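Local coordinates for choline binding protein PCPA (Streptococcus pneumoniae, PDB 4CP6), which is a choline-binding surface protein and vaccine antigen of the pneumococcus, built on leucine-rich repeats, and probably acts in adhesion or recognition, at residues S126-I131 against A148-I153; K165-S170 against E190-P195; S173-I178 against K196-L201. One frame throughout, in Å; residues are numbered along the deposited sequence.

Interaction 1: residues S126-I131 against A148-I153; sequences SQLEKI and ASLEYI
Leu-150 reaches under the backbone of 126-131 and ties the two turns together from the buried side. Its CB lies 3.9 Å from Leu-128 O, and CG lies anti to the backbone N (chi1 179°). CD1 fits between Glu-129 O, 3.6 Å away, and Ile-131 CG1, and also meets Leu-128 CD2 at 4.2 Å; CD2 touches Ile-131 CD1. Leu-128 runs beside Leu-150 in the same direction, whereas Ile-131 crosses it at about a right angle.

Above this layer Glu-129 O accepts two bonds, from Glu-151 N at 2.8 Å and, longer, from Tyr-152 N at 3.3 Å. Ile-131 N then binds Tyr-152 O in a nearly straight bond (175°). Ser-149 OG sits 2.7 Å from Leu-128 O and 3.1 Å from Ser-126 O, able to give its proton to either. The carboxylates of Glu-129 and Glu-151 stack, their planes 24° apart; a water donating weakly to Glu-129 OE2 and Glu-151 OE1 would probably ease the repulsion of the like charges.

Strands 130-131 and 152-153 are parallel neighbours in a sheet of the leucine-rich repeat region, flanked by strands 106-107 and 177-178; Ile-131 and Ile-153 both rest on Leu-146 of strand 143-146.

Interaction 2: residues K165-S170 against E190-P195; sequences KKLTFS and EKLTLP
Leu-167 O and Thr-193 N are joined by a single water, which donates to the carbonyl at 2.8 Å from Leu-167 O and accepts from the amide at 3.0 Å from Thr-193 N. A second water takes the proton of Leu-167 N and lies within bonding distance of Lys-191 O, and a third accepts from Glu-190 N beside Lys-165 O. No direct hydrogen bond links the segments: the strand axes run nearly parallel, 13° apart, at a closest approach of 6.9 Å, and water fills the place of the usual sheet ladder.

Direct contact is apolar. Leu-192 CD1 meets Leu-167 CD2 at 3.8 Å, the two leucines lying side by side and pointing the same way. The same methyl, Leu-192 CD1, lies 3.9 Å from Phe-169 CE2. Pro-195 crosses the phenylalanine at about a right angle: its CD stands over one ring face, 4.1 Å from the centroid of Phe-169, in a CH-pi contact, while its CG touches Phe-169 CB and CG. Thr-193 O lies at the ring edge, 3.4 Å from Phe-169 CD2.

Strand 166-169 ends a five-stranded parallel sheet, and strand 191-194 begins the pair with 214-217. Successive parallel strands with leucines turned inward are the hallmark of a leucine-rich repeat solenoid, of BspA type, here with bridging waters where direct ladder bonds would run between these two turns.

Interaction 3: residues S173-I178 against K196-L201; sequences SKLELI and KSVKTL
Ser-197 OG leads the polar contacts, lying 2.7 Å from Leu-175 O, a probable hydrogen bond whose proton has another acceptor within reach. The hydroxyl occupies the crowded position between its own backbone N and carbonyl carbon (chi1 48°), which turns it toward the loop of 173-178. A water adds to this end, donating to Ser-173 O and accepting weakly from Ser-197 N. Ser-173 OG in turn accepts from Leu-175 N at 3.0 Å, an ST turn that fixes the bend.

Among the backbone bonds, Glu-176 O is gripped twice. Lys-199 N comes in at 2.9 Å, tilted 30° from the carbonyl plane, and Thr-200 N at 3.1 Å lies nearly on the line of the carbonyl bond. Ile-178 N completes the set by binding Thr-200 O at 3.0 Å. This is a parallel step between strands 177-178 and 200-201, the short strands formed in successive turns of the BspA-type leucine-rich repeat region.

Apolar contacts fall on both faces of this step. On the face with Leu-177 and Thr-200, Leu-177 CG meets Thr-200 CB and CG2. On the opposite face Leu-201 CD2 lies against Ile-178 CB, 3.9 Å away, with the two side chains alongside each other. In the loops before the strands, Val-198 CG2 meets Leu-175 CD2.

The chain of Glu-176 bends at chi2 (-87°), and its OE2 lies 3.4 Å from Lys-199 CB, against the aliphatic part of the extended lysine; Lys-199 NZ remains 5.3 Å from Glu-176 OE2.

The three contacts follow the solenoid along one side of the chain's centre. Interactions 1 and 3, with centres about 11 Å apart, continue the same sheet: Glu-176 N probably donates to Glu-151 O at 2.9 Å, just ahead of strands 152-153 and 177-178, which are neighbours in it, and Tyr-152 CE1 packs on Leu-177 CD2 at 3.5 Å. Interaction 2 belongs to the preceding strands of the turns. Its centre is about 13 Å from that of interaction 3, and the two share the interior, where Phe-169 CE1 lies 3.4 Å from Leu-175 CD2 and Leu-194 CD2 meets Ile-178 CD1. Ile-153 CD1 touches the same phenylalanine, linking interaction 1 to interaction 2.

Interaction 1: residues S126-I131 against A148-I153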
ATOM      1  N   SER A 126     -23.160 -16.057   7.020  1.00 16.47           N
ATOM      2  CA  SER A 126     -21.762 -16.181   7.451  1.00 15.19           C
ATOM      3  C   SER A 126     -21.521 -15.588   8.839  1.00 16.82           C
ATOM      4  O   SER A 126     -22.047 -14.517   9.200  1.00 16.82           O
ATOM      5  CB  SER A 126     -20.835 -15.511   6.440  1.00 15.54           C
ATOM      6  OG  SER A 126     -19.497 -15.556   6.916  1.00 14.54           O
ATOM      7  N   GLN A 127     -20.692 -16.257   9.609  1.00 14.77           N
ATOM      8  CA  GLN A 127     -20.268 -15.813  10.916  1.00 14.13           C
ATOM      9  C   GLN A 127     -18.829 -15.267  10.865  1.00 14.99           C
ATOM     10  O   GLN A 127     -18.259 -14.992  11.913  1.00 14.61           O
ATOM     11  CB  GLN A 127     -20.349 -16.974  11.909  1.00 16.31           C
ATOM     12  CG  GLN A 127     -21.786 -17.495  12.048  1.00 15.27           C
ATOM     13  CD  GLN A 127     -21.815 -18.782  12.814  1.00 27.07           C
ATOM     14  OE1 GLN A 127     -22.448 -19.767  12.407  1.00 30.87           O
ATOM     15  NE2 GLN A 127     -21.144 -18.806  13.939  1.00 20.95           N
ATOM     16  N   LEU A 128     -18.269 -15.108   9.656  1.00 12.69           N
ATOM     17  CA  LEU A 128     -16.876 -14.682   9.493  1.00 11.88           C
ATOM     18  C   LEU A 128     -16.647 -13.305  10.127  1.00 13.89           C
ATOM     19  O   LEU A 128     -17.235 -12.331   9.655  1.00 14.23           O
ATOM     20  CB  LEU A 128     -16.463 -14.684   8.026  1.00 12.69           C
ATOM     21  CG  LEU A 128     -15.008 -14.269   7.781  1.00 13.46           C
ATOM     22  CD1 LEU A 128     -14.020 -15.329   8.328  1.00 13.16           C
ATOM     23  CD2 LEU A 128     -14.777 -14.003   6.334  1.00 15.35           C
ATOM     24  N   GLU A 129     -15.795 -13.221  11.142  1.00 12.52           N
ATOM     25  CA  GLU A 129     -15.524 -11.962  11.837  1.00 12.63           C
ATOM     26  C   GLU A 129     -14.149 -11.391  11.483  1.00 13.88           C
ATOM     27  O   GLU A 129     -14.003 -10.151  11.465  1.00 12.38           O
ATOM     28  CB  GLU A 129     -15.625 -12.208  13.352  1.00 15.10           C
ATOM     29  CG  GLU A 129     -15.380 -10.995  14.237  1.00 22.85           C
ATOM     30  CD  GLU A 129     -15.452 -11.314  15.715  1.00 48.78           C
ATOM     31  OE1 GLU A 129     -16.575 -11.563  16.211  1.00 43.85           O
ATOM     32  OE2 GLU A 129     -14.385 -11.356  16.366  1.00 48.17           O
ATOM     33  N   LYS A 130     -13.145 -12.268  11.268  1.00 11.94           N
ATOM     34  CA  LYS A 130     -11.779 -11.793  11.040  1.00 11.31           C
ATOM     35  C   LYS A 130     -11.124 -12.559   9.898  1.00 12.86           C
ATOM     36  O   LYS A 130     -11.206 -13.789   9.866  1.00 12.33           O
ATOM     37  CB  LYS A 130     -10.897 -12.028  12.306  1.00 13.29           C
ATOM     38  CG  LYS A 130     -11.313 -11.278  13.578  1.00 18.54           C
ATOM     39  CD  LYS A 130     -10.331 -11.576  14.744  1.00 18.97           C
ATOM     40  CE  LYS A 130     -10.707 -10.819  16.006  1.00 24.20           C
ATOM     41  NZ  LYS A 130      -9.732 -11.096  17.115  1.00 26.42           N
ATOM     42  N   ILE A 131     -10.468 -11.832   8.992  1.00 10.59           N
ATOM     43  CA  ILE A 131      -9.599 -12.381   7.967  1.00  9.99           C
ATOM     44  C   ILE A 131      -8.220 -11.893   8.427  1.00 10.97           C
ATOM     45  O   ILE A 131      -7.956 -10.681   8.408  1.00 11.47           O
ATOM     46  CB  ILE A 131      -9.946 -11.863   6.547  1.00 11.29           C
ATOM     47  CG1 ILE A 131     -11.312 -12.377   6.090  1.00 11.55           C
ATOM     48  CG2 ILE A 131      -8.838 -12.277   5.544  1.00 12.34           C
ATOM     49  CD1 ILE A 131     -11.793 -11.717   4.765  1.00 14.37           C
ATOM     50  N   ALA A 148     -21.431  -9.490   5.822  1.00 13.21           N
ATOM     51  CA  ALA A 148     -21.718  -8.419   6.759  1.00 12.54           C
ATOM     52  C   ALA A 148     -21.071  -8.595   8.127  1.00 13.92           C
ATOM     53  O   ALA A 148     -20.736  -7.621   8.797  1.00 14.08           O
ATOM     54  CB  ALA A 148     -23.232  -8.292   6.925  1.00 14.07           C
ATOM     55  N   SER A 149     -20.871  -9.860   8.563  1.00 11.04           N
ATOM     56  CA  SER A 149     -20.280 -10.154   9.850  1.00 11.23           C
ATOM     57  C   SER A 149     -18.809  -9.732   9.931  1.00 12.72           C
ATOM     58  O   SER A 149     -18.301  -9.616  11.028  1.00 12.78           O
ATOM     59  CB  SER A 149     -20.350 -11.661  10.086  1.00 13.01           C
ATOM     60  OG  SER A 149     -19.840 -12.378   8.978  1.00 14.27           O
ATOM     61  N   LEU A 150     -18.136  -9.565   8.784  1.00 10.85           N
ATOM     62  CA  LEU A 150     -16.696  -9.294   8.815  1.00 10.49           C
ATOM     63  C   LEU A 150     -16.380  -7.949   9.451  1.00 10.95           C
ATOM     64  O   LEU A 150     -16.886  -6.931   9.000  1.00 12.75           O
ATOM     65  CB  LEU A 150     -16.150  -9.396   7.404  1.00 10.37           C
ATOM     66  CG  LEU A 150     -14.642  -9.107   7.262  1.00 11.00           C
ATOM     67  CD1 LEU A 150     -13.804 -10.252   7.853  1.00 12.66           C
ATOM     68  CD2 LEU A 150     -14.296  -8.899   5.809  1.00 12.10           C
ATOM     69  N   GLU A 151     -15.543  -7.968  10.497  1.00 10.83           N
ATOM     70  CA  GLU A 151     -15.166  -6.753  11.219  1.00 11.12           C
ATOM     71  C   GLU A 151     -13.720  -6.303  10.998  1.00 12.52           C
ATOM     72  O   GLU A 151     -13.422  -5.120  11.246  1.00 12.19           O
ATOM     73  CB  GLU A 151     -15.342  -6.969  12.722  1.00 12.87           C
ATOM     74  CG  GLU A 151     -16.792  -7.209  13.118  1.00 16.17           C
ATOM     75  CD  GLU A 151     -17.037  -7.381  14.607  1.00 29.14           C
ATOM     76  OE1 GLU A 151     -16.185  -6.947  15.414  1.00 31.13           O
ATOM     77  OE2 GLU A 151     -18.105  -7.929  14.963  1.00 27.60           O
ATOM     78  N   TYR A 152     -12.824  -7.236  10.631  1.00  9.41           N
ATOM     79  CA  TYR A 152     -11.408  -6.952  10.589  1.00  9.97           C
ATOM     80  C   TYR A 152     -10.775  -7.618   9.384  1.00 11.88           C
ATOM     81  O   TYR A 152     -10.963  -8.813   9.166  1.00 10.79           O
ATOM     82  CB  TYR A 152     -10.789  -7.578  11.865  1.00 10.80           C
ATOM     83  CG  TYR A 152      -9.284  -7.452  11.946  1.00 11.08           C
ATOM     84  CD1 TYR A 152      -8.688  -6.305  12.459  1.00 12.91           C
ATOM     85  CD2 TYR A 152      -8.451  -8.485  11.515  1.00 12.14           C
ATOM     86  CE1 TYR A 152      -7.306  -6.168  12.498  1.00 11.98           C
ATOM     87  CE2 TYR A 152      -7.067  -8.358  11.547  1.00 11.95           C
ATOM     88  CZ  TYR A 152      -6.504  -7.195  12.041  1.00 12.20           C
ATOM     89  OH  TYR A 152      -5.142  -7.094  12.045  1.00 13.73           O
ATOM     90  N   ILE A 153      -9.963  -6.861   8.637  1.00  9.72           N
ATOM     91  CA  ILE A 153      -9.147  -7.396   7.535  1.00  9.18           C
ATOM     92  C   ILE A 153      -7.693  -7.136   7.900  1.00 10.69           C
ATOM     93  O   ILE A 153      -7.324  -5.976   8.123  1.00 10.37           O
ATOM     94  CB  ILE A 153      -9.506  -6.751   6.190  1.00 10.54           C
ATOM     95  CG1 ILE A 153     -10.938  -7.146   5.778  1.00 10.92           C
ATOM     96  CG2 ILE A 153      -8.444  -7.110   5.108  1.00 11.84           C
ATOM     97  CD1 ILE A 153     -11.405  -6.457   4.488  1.00 12.44           C
TER
HETATM   98  O   HOH W   1     -22.729 -12.249   7.677  1.00 16.07           O
HETATM   99  O   HOH W   2     -13.141  -8.345  15.261  1.00 39.89           O

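Interaction 2: residues K165-S170 against E190-P195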
ATOM      1  N   LYS A 165     -10.805  -8.428  -9.587  1.00 13.44           N
ATOM      2  CA  LYS A 165     -11.488  -7.390 -10.343  1.00 13.91           C
ATOM      3  C   LYS A 165     -12.707  -6.833  -9.619  1.00 16.28           C
ATOM      4  O   LYS A 165     -13.124  -5.720  -9.925  1.00 17.17           O
ATOM      5  CB  LYS A 165     -11.825  -7.821 -11.796  1.00 18.53           C
ATOM      6  CG  LYS A 165     -12.848  -8.932 -11.970  1.00 38.57           C
ATOM      7  CD  LYS A 165     -13.378  -8.931 -13.407  1.00 49.28           C
ATOM      8  CE  LYS A 165     -14.675  -9.694 -13.556  1.00 62.81           C
ATOM      9  NZ  LYS A 165     -15.251  -9.543 -14.923  1.00 68.92           N
ATOM     10  N   LYS A 166     -13.290  -7.580  -8.696  1.00 13.07           N
ATOM     11  CA  LYS A 166     -14.450  -7.102  -7.953  1.00 14.39           C
ATOM     12  C   LYS A 166     -14.316  -7.494  -6.504  1.00 16.48           C
ATOM     13  O   LYS A 166     -14.175  -8.677  -6.208  1.00 16.03           O
ATOM     14  CB  LYS A 166     -15.762  -7.617  -8.576  1.00 17.92           C
ATOM     15  CG  LYS A 166     -17.012  -6.972  -7.969  1.00 25.47           C
ATOM     16  CD  LYS A 166     -18.261  -7.380  -8.749  1.00 29.52           C
ATOM     17  CE  LYS A 166     -19.519  -7.170  -7.947  1.00 39.12           C
ATOM     18  NZ  LYS A 166     -20.729  -7.499  -8.747  1.00 55.84           N
ATOM     19  N   LEU A 167     -14.338  -6.517  -5.604  1.00 13.40           N
ATOM     20  CA  LEU A 167     -14.258  -6.772  -4.176  1.00 12.89           C
ATOM     21  C   LEU A 167     -15.322  -5.905  -3.578  1.00 13.98           C
ATOM     22  O   LEU A 167     -15.220  -4.676  -3.658  1.00 13.86           O
ATOM     23  CB  LEU A 167     -12.874  -6.452  -3.578  1.00 14.46           C
ATOM     24  CG  LEU A 167     -12.721  -7.024  -2.112  1.00 20.09           C
ATOM     25  CD1 LEU A 167     -11.375  -7.661  -1.871  1.00 22.96           C
ATOM     26  CD2 LEU A 167     -12.987  -5.975  -1.063  1.00 24.34           C
ATOM     27  N   THR A 168     -16.367  -6.525  -3.034  1.00 11.77           N
ATOM     28  CA  THR A 168     -17.492  -5.788  -2.467  1.00 11.62           C
ATOM     29  C   THR A 168     -17.802  -6.294  -1.069  1.00 12.27           C
ATOM     30  O   THR A 168     -17.274  -7.321  -0.632  1.00 11.72           O
ATOM     31  CB  THR A 168     -18.733  -5.941  -3.340  1.00 13.87           C
ATOM     32  OG1 THR A 168     -19.057  -7.329  -3.441  1.00 15.80           O
ATOM     33  CG2 THR A 168     -18.565  -5.350  -4.739  1.00 15.76           C
ATOM     34  N   PHE A 169     -18.652  -5.553  -0.360  1.00 12.45           N
ATOM     35  CA  PHE A 169     -19.040  -5.843   1.011  1.00 12.54           C
ATOM     36  C   PHE A 169     -20.533  -5.902   1.058  1.00 16.92           C
ATOM     37  O   PHE A 169     -21.205  -4.982   0.571  1.00 16.18           O
ATOM     38  CB  PHE A 169     -18.511  -4.741   1.962  1.00 13.95           C
ATOM     39  CG  PHE A 169     -17.028  -4.485   1.817  1.00 14.53           C
ATOM     40  CD1 PHE A 169     -16.096  -5.279   2.485  1.00 16.65           C
ATOM     41  CD2 PHE A 169     -16.563  -3.495   0.969  1.00 16.46           C
ATOM     42  CE1 PHE A 169     -14.722  -5.056   2.314  1.00 17.65           C
ATOM     43  CE2 PHE A 169     -15.193  -3.275   0.800  1.00 19.12           C
ATOM     44  CZ  PHE A 169     -14.288  -4.050   1.485  1.00 17.53           C
ATOM     45  N   SER A 170     -21.067  -7.004   1.588  1.00 14.31           N
ATOM     46  CA  SER A 170     -22.506  -7.204   1.730  1.00 14.42           C
ATOM     47  C   SER A 170     -23.145  -6.044   2.509  1.00 16.75           C
ATOM     48  O   SER A 170     -22.462  -5.328   3.272  1.00 15.83           O
ATOM     49  CB  SER A 170     -22.769  -8.520   2.435  1.00 17.70           C
ATOM     50  OG  SER A 170     -22.332  -9.583   1.598  1.00 21.07           O
ATOM     51  N   GLU A 190     -10.622  -1.915 -10.311  1.00 11.31           N
ATOM     52  CA  GLU A 190     -10.829  -0.541 -10.751  1.00 11.48           C
ATOM     53  C   GLU A 190     -11.586   0.335  -9.771  1.00 13.67           C
ATOM     54  O   GLU A 190     -11.530   1.566  -9.873  1.00 13.62           O
ATOM     55  CB  GLU A 190     -11.534  -0.517 -12.120  1.00 13.03           C
ATOM     56  CG  GLU A 190     -10.719  -1.249 -13.183  1.00 20.40           C
ATOM     57  CD  GLU A 190     -11.150  -1.036 -14.623  1.00 45.37           C
ATOM     58  OE1 GLU A 190     -12.306  -1.379 -14.959  1.00 41.21           O
ATOM     59  OE2 GLU A 190     -10.307  -0.584 -15.431  1.00 39.29           O
ATOM     60  N   LYS A 191     -12.287  -0.268  -8.828  1.00 12.01           N
ATOM     61  CA  LYS A 191     -13.047   0.529  -7.861  1.00 12.33           C
ATOM     62  C   LYS A 191     -13.243  -0.244  -6.603  1.00 13.54           C
ATOM     63  O   LYS A 191     -13.160  -1.485  -6.602  1.00 13.26           O
ATOM     64  CB  LYS A 191     -14.407   0.969  -8.458  1.00 14.43           C
ATOM     65  CG  LYS A 191     -15.363  -0.178  -8.797  1.00 20.02           C
ATOM     66  CD  LYS A 191     -16.596   0.329  -9.560  1.00 27.16           C
ATOM     67  CE  LYS A 191     -17.700  -0.712  -9.617  1.00 29.65           C
ATOM     68  NZ  LYS A 191     -18.792  -0.311 -10.561  1.00 36.95           N
ATOM     69  N   LEU A 192     -13.516   0.486  -5.515  1.00 13.41           N
ATOM     70  CA  LEU A 192     -13.771  -0.067  -4.197  1.00 14.41           C
ATOM     71  C   LEU A 192     -14.672   0.923  -3.476  1.00 14.23           C
ATOM     72  O   LEU A 192     -14.481   2.125  -3.645  1.00 13.33           O
ATOM     73  CB  LEU A 192     -12.413  -0.214  -3.433  1.00 16.44           C
ATOM     74  CG  LEU A 192     -12.445  -0.809  -2.037  1.00 20.89           C
ATOM     75  CD1 LEU A 192     -12.796  -2.301  -2.082  1.00 22.01           C
ATOM     76  CD2 LEU A 192     -11.123  -0.611  -1.341  1.00 24.64           C
ATOM     77  N   THR A 193     -15.632   0.428  -2.669  1.00 13.21           N
ATOM     78  CA  THR A 193     -16.467   1.275  -1.816  1.00 12.52           C
ATOM     79  C   THR A 193     -16.265   0.871  -0.377  1.00 13.37           C
ATOM     80  O   THR A 193     -16.605  -0.269   0.007  1.00 13.40           O
ATOM     81  CB  THR A 193     -17.934   1.149  -2.160  1.00 13.21           C
ATOM     82  OG1 THR A 193     -18.113   1.543  -3.518  1.00 15.39           O
ATOM     83  CG2 THR A 193     -18.809   2.050  -1.263  1.00 16.22           C
ATOM     84  N   LEU A 194     -15.772   1.816   0.441  1.00 10.74           N
ATOM     85  CA  LEU A 194     -15.596   1.546   1.862  1.00 11.02           C
ATOM     86  C   LEU A 194     -16.947   1.641   2.583  1.00 12.83           C
ATOM     87  O   LEU A 194     -17.609   2.679   2.515  1.00 11.90           O
ATOM     88  CB  LEU A 194     -14.588   2.523   2.518  1.00 11.88           C
ATOM     89  CG  LEU A 194     -13.164   2.505   1.956  1.00 14.33           C
ATOM     90  CD1 LEU A 194     -12.304   3.554   2.654  1.00 16.26           C
ATOM     91  CD2 LEU A 194     -12.526   1.122   2.127  1.00 18.60           C
ATOM     92  N   PRO A 195     -17.316   0.618   3.355  1.00 10.62           N
ATOM     93  CA  PRO A 195     -18.594   0.695   4.081  1.00 10.38           C
ATOM     94  C   PRO A 195     -18.626   1.838   5.099  1.00 11.74           C
ATOM     95  O   PRO A 195     -17.580   2.318   5.575  1.00 10.28           O
ATOM     96  CB  PRO A 195     -18.705  -0.664   4.777  1.00 12.40           C
ATOM     97  CG  PRO A 195     -17.914  -1.596   3.893  1.00 14.62           C
ATOM     98  CD  PRO A 195     -16.726  -0.734   3.431  1.00 10.68           C
TER
HETATM   99  O   HOH W   3     -12.498  -3.715 -11.604  1.00 22.49           O
HETATM  100  O   HOH W   4     -13.942  -3.170  -9.334  1.00 29.93           O
HETATM  101  O   HOH W   5     -16.650  -2.333  -3.175  1.00 15.46           O
HETATM  102  O   HOH W   6     -14.881  -3.725  -6.685  1.00 15.79           O

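Interaction 3: residues S173-I178 against K196-L201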
ATOM      1  N   SER A 173     -22.677  -4.046   6.438  1.00 13.17           N
ATOM      2  CA  SER A 173     -21.340  -4.430   6.810  1.00 11.56           C
ATOM      3  C   SER A 173     -20.964  -3.939   8.200  1.00 13.01           C
ATOM      4  O   SER A 173     -21.300  -2.794   8.574  1.00 14.49           O
ATOM      5  CB  SER A 173     -20.353  -3.827   5.816  1.00 12.29           C
ATOM      6  OG  SER A 173     -19.015  -4.127   6.200  1.00 12.32           O
ATOM      7  N   LYS A 174     -20.250  -4.769   8.951  1.00 11.08           N
ATOM      8  CA  LYS A 174     -19.708  -4.425  10.265  1.00 10.95           C
ATOM      9  C   LYS A 174     -18.182  -4.179  10.170  1.00 12.49           C
ATOM     10  O   LYS A 174     -17.508  -4.132  11.204  1.00 13.05           O
ATOM     11  CB  LYS A 174     -20.028  -5.504  11.312  1.00 13.98           C
ATOM     12  CG  LYS A 174     -21.541  -5.625  11.604  1.00 14.45           C
ATOM     13  CD  LYS A 174     -21.825  -6.772  12.569  1.00 26.69           C
ATOM     14  CE  LYS A 174     -21.550  -6.478  14.024  1.00 39.38           C
ATOM     15  NZ  LYS A 174     -22.097  -7.549  14.907  1.00 43.54           N
ATOM     16  N   LEU A 175     -17.665  -4.006   8.927  1.00 10.37           N
ATOM     17  CA  LEU A 175     -16.223  -3.854   8.732  1.00  9.37           C
ATOM     18  C   LEU A 175     -15.714  -2.577   9.375  1.00 10.69           C
ATOM     19  O   LEU A 175     -16.174  -1.489   8.993  1.00 11.62           O
ATOM     20  CB  LEU A 175     -15.891  -3.896   7.266  1.00 10.04           C
ATOM     21  CG  LEU A 175     -14.409  -3.773   6.927  1.00 12.39           C
ATOM     22  CD1 LEU A 175     -13.606  -4.952   7.492  1.00 12.31           C
ATOM     23  CD2 LEU A 175     -14.238  -3.674   5.412  1.00 14.67           C
ATOM     24  N   GLU A 176     -14.806  -2.709  10.363  1.00  9.91           N
ATOM     25  CA  GLU A 176     -14.380  -1.543  11.113  1.00  9.69           C
ATOM     26  C   GLU A 176     -12.922  -1.167  10.871  1.00 12.25           C
ATOM     27  O   GLU A 176     -12.563   0.009  11.049  1.00 11.20           O
ATOM     28  CB  GLU A 176     -14.674  -1.808  12.607  1.00 12.57           C
ATOM     29  CG  GLU A 176     -14.432  -0.645  13.545  1.00 16.46           C
ATOM     30  CD  GLU A 176     -13.016  -0.520  14.079  1.00 17.09           C
ATOM     31  OE1 GLU A 176     -12.237  -1.495  13.973  1.00 17.00           O
ATOM     32  OE2 GLU A 176     -12.680   0.585  14.565  1.00 15.94           O
ATOM     33  N   LEU A 177     -12.091  -2.167  10.556  1.00 10.57           N
ATOM     34  CA  LEU A 177     -10.661  -1.930  10.416  1.00 10.16           C
ATOM     35  C   LEU A 177     -10.129  -2.689   9.223  1.00 12.59           C
ATOM     36  O   LEU A 177     -10.385  -3.896   9.092  1.00 11.60           O
ATOM     37  CB  LEU A 177      -9.953  -2.341  11.716  1.00 10.62           C
ATOM     38  CG  LEU A 177      -8.439  -1.989  11.802  1.00 14.56           C
ATOM     39  CD1 LEU A 177      -7.986  -1.998  13.243  1.00 17.29           C
ATOM     40  CD2 LEU A 177      -7.571  -2.986  11.033  1.00 16.49           C
ATOM     41  N   ILE A 178      -9.364  -1.999   8.372  1.00 11.18           N
ATOM     42  CA  ILE A 178      -8.685  -2.616   7.220  1.00  9.82           C
ATOM     43  C   ILE A 178      -7.226  -2.275   7.444  1.00 10.73           C
ATOM     44  O   ILE A 178      -6.862  -1.093   7.468  1.00 11.00           O
ATOM     45  CB  ILE A 178      -9.172  -2.121   5.851  1.00 11.05           C
ATOM     46  CG1 ILE A 178     -10.702  -2.189   5.749  1.00 11.52           C
ATOM     47  CG2 ILE A 178      -8.488  -2.949   4.766  1.00 12.73           C
ATOM     48  CD1 ILE A 178     -11.255  -1.665   4.401  1.00 12.77           C
ATOM     49  N   LYS A 196     -19.847   2.240   5.476  1.00 11.56           N
ATOM     50  CA  LYS A 196     -20.081   3.288   6.459  1.00 12.29           C
ATOM     51  C   LYS A 196     -19.433   2.950   7.817  1.00 12.47           C
ATOM     52  O   LYS A 196     -19.043   3.857   8.557  1.00 12.97           O
ATOM     53  CB  LYS A 196     -21.611   3.463   6.619  1.00 16.02           C
ATOM     54  CG  LYS A 196     -22.080   4.416   7.705  1.00 22.51           C
ATOM     55  CD  LYS A 196     -23.621   4.410   7.845  1.00 21.98           C
ATOM     56  CE  LYS A 196     -24.060   5.313   8.977  1.00 34.87           C
ATOM     57  NZ  LYS A 196     -23.645   4.797  10.311  1.00 55.31           N
ATOM     58  N   SER A 197     -19.296   1.656   8.136  1.00  9.86           N
ATOM     59  CA  SER A 197     -18.754   1.234   9.422  1.00  9.68           C
ATOM     60  C   SER A 197     -17.205   1.369   9.575  1.00 10.67           C
ATOM     61  O   SER A 197     -16.692   1.225  10.689  1.00 12.83           O
ATOM     62  CB  SER A 197     -19.109  -0.240   9.637  1.00 13.34           C
ATOM     63  OG  SER A 197     -18.791  -0.990   8.473  1.00 13.49           O
ATOM     64  N   VAL A 198     -16.474   1.573   8.451  1.00 10.70           N
ATOM     65  CA  VAL A 198     -15.008   1.582   8.492  1.00  9.51           C
ATOM     66  C   VAL A 198     -14.516   2.786   9.265  1.00 10.52           C
ATOM     67  O   VAL A 198     -14.825   3.931   8.891  1.00 10.79           O
ATOM     68  CB  VAL A 198     -14.387   1.518   7.084  1.00 12.61           C
ATOM     69  CG1 VAL A 198     -12.854   1.563   7.181  1.00 13.25           C
ATOM     70  CG2 VAL A 198     -14.833   0.248   6.345  1.00 13.55           C
ATOM     71  N   LYS A 199     -13.762   2.517  10.351  1.00 10.90           N
ATOM     72  CA  LYS A 199     -13.238   3.582  11.204  1.00 10.26           C
ATOM     73  C   LYS A 199     -11.736   3.759  11.062  1.00 11.87           C
ATOM     74  O   LYS A 199     -11.249   4.875  11.283  1.00 12.58           O
ATOM     75  CB  LYS A 199     -13.575   3.266  12.666  1.00 13.10           C
ATOM     76  CG  LYS A 199     -13.249   4.404  13.622  1.00 23.80           C
ATOM     77  CD  LYS A 199     -13.612   4.077  15.059  1.00 27.49           C
ATOM     78  CE  LYS A 199     -13.250   5.231  15.963  1.00 31.95           C
ATOM     79  NZ  LYS A 199     -13.656   4.978  17.377  1.00 46.88           N
ATOM     80  N   THR A 200     -10.993   2.672  10.757  1.00 10.60           N
ATOM     81  CA  THR A 200      -9.535   2.715  10.744  1.00 10.23           C
ATOM     82  C   THR A 200      -9.025   2.052   9.493  1.00 11.57           C
ATOM     83  O   THR A 200      -9.470   0.942   9.150  1.00 10.93           O
ATOM     84  CB  THR A 200      -9.026   1.974  11.985  1.00 14.52           C
ATOM     85  OG1 THR A 200      -9.549   2.621  13.150  1.00 14.76           O
ATOM     86  CG2 THR A 200      -7.489   1.924  12.068  1.00 15.17           C
ATOM     87  N   LEU A 201      -8.042   2.716   8.850  1.00  9.88           N
ATOM     88  CA  LEU A 201      -7.304   2.190   7.697  1.00 10.24           C
ATOM     89  C   LEU A 201      -5.839   2.199   8.020  1.00 11.59           C
ATOM     90  O   LEU A 201      -5.325   3.229   8.459  1.00 11.80           O
ATOM     91  CB  LEU A 201      -7.525   3.037   6.421  1.00  9.74           C
ATOM     92  CG  LEU A 201      -8.942   3.099   5.928  1.00 11.71           C
ATOM     93  CD1 LEU A 201      -9.055   4.057   4.757  1.00 13.69           C
ATOM     94  CD2 LEU A 201      -9.489   1.729   5.523  1.00 12.02           C
TER
HETATM   95  O   HOH W   7     -21.484  -0.305   7.233  1.00 17.46           O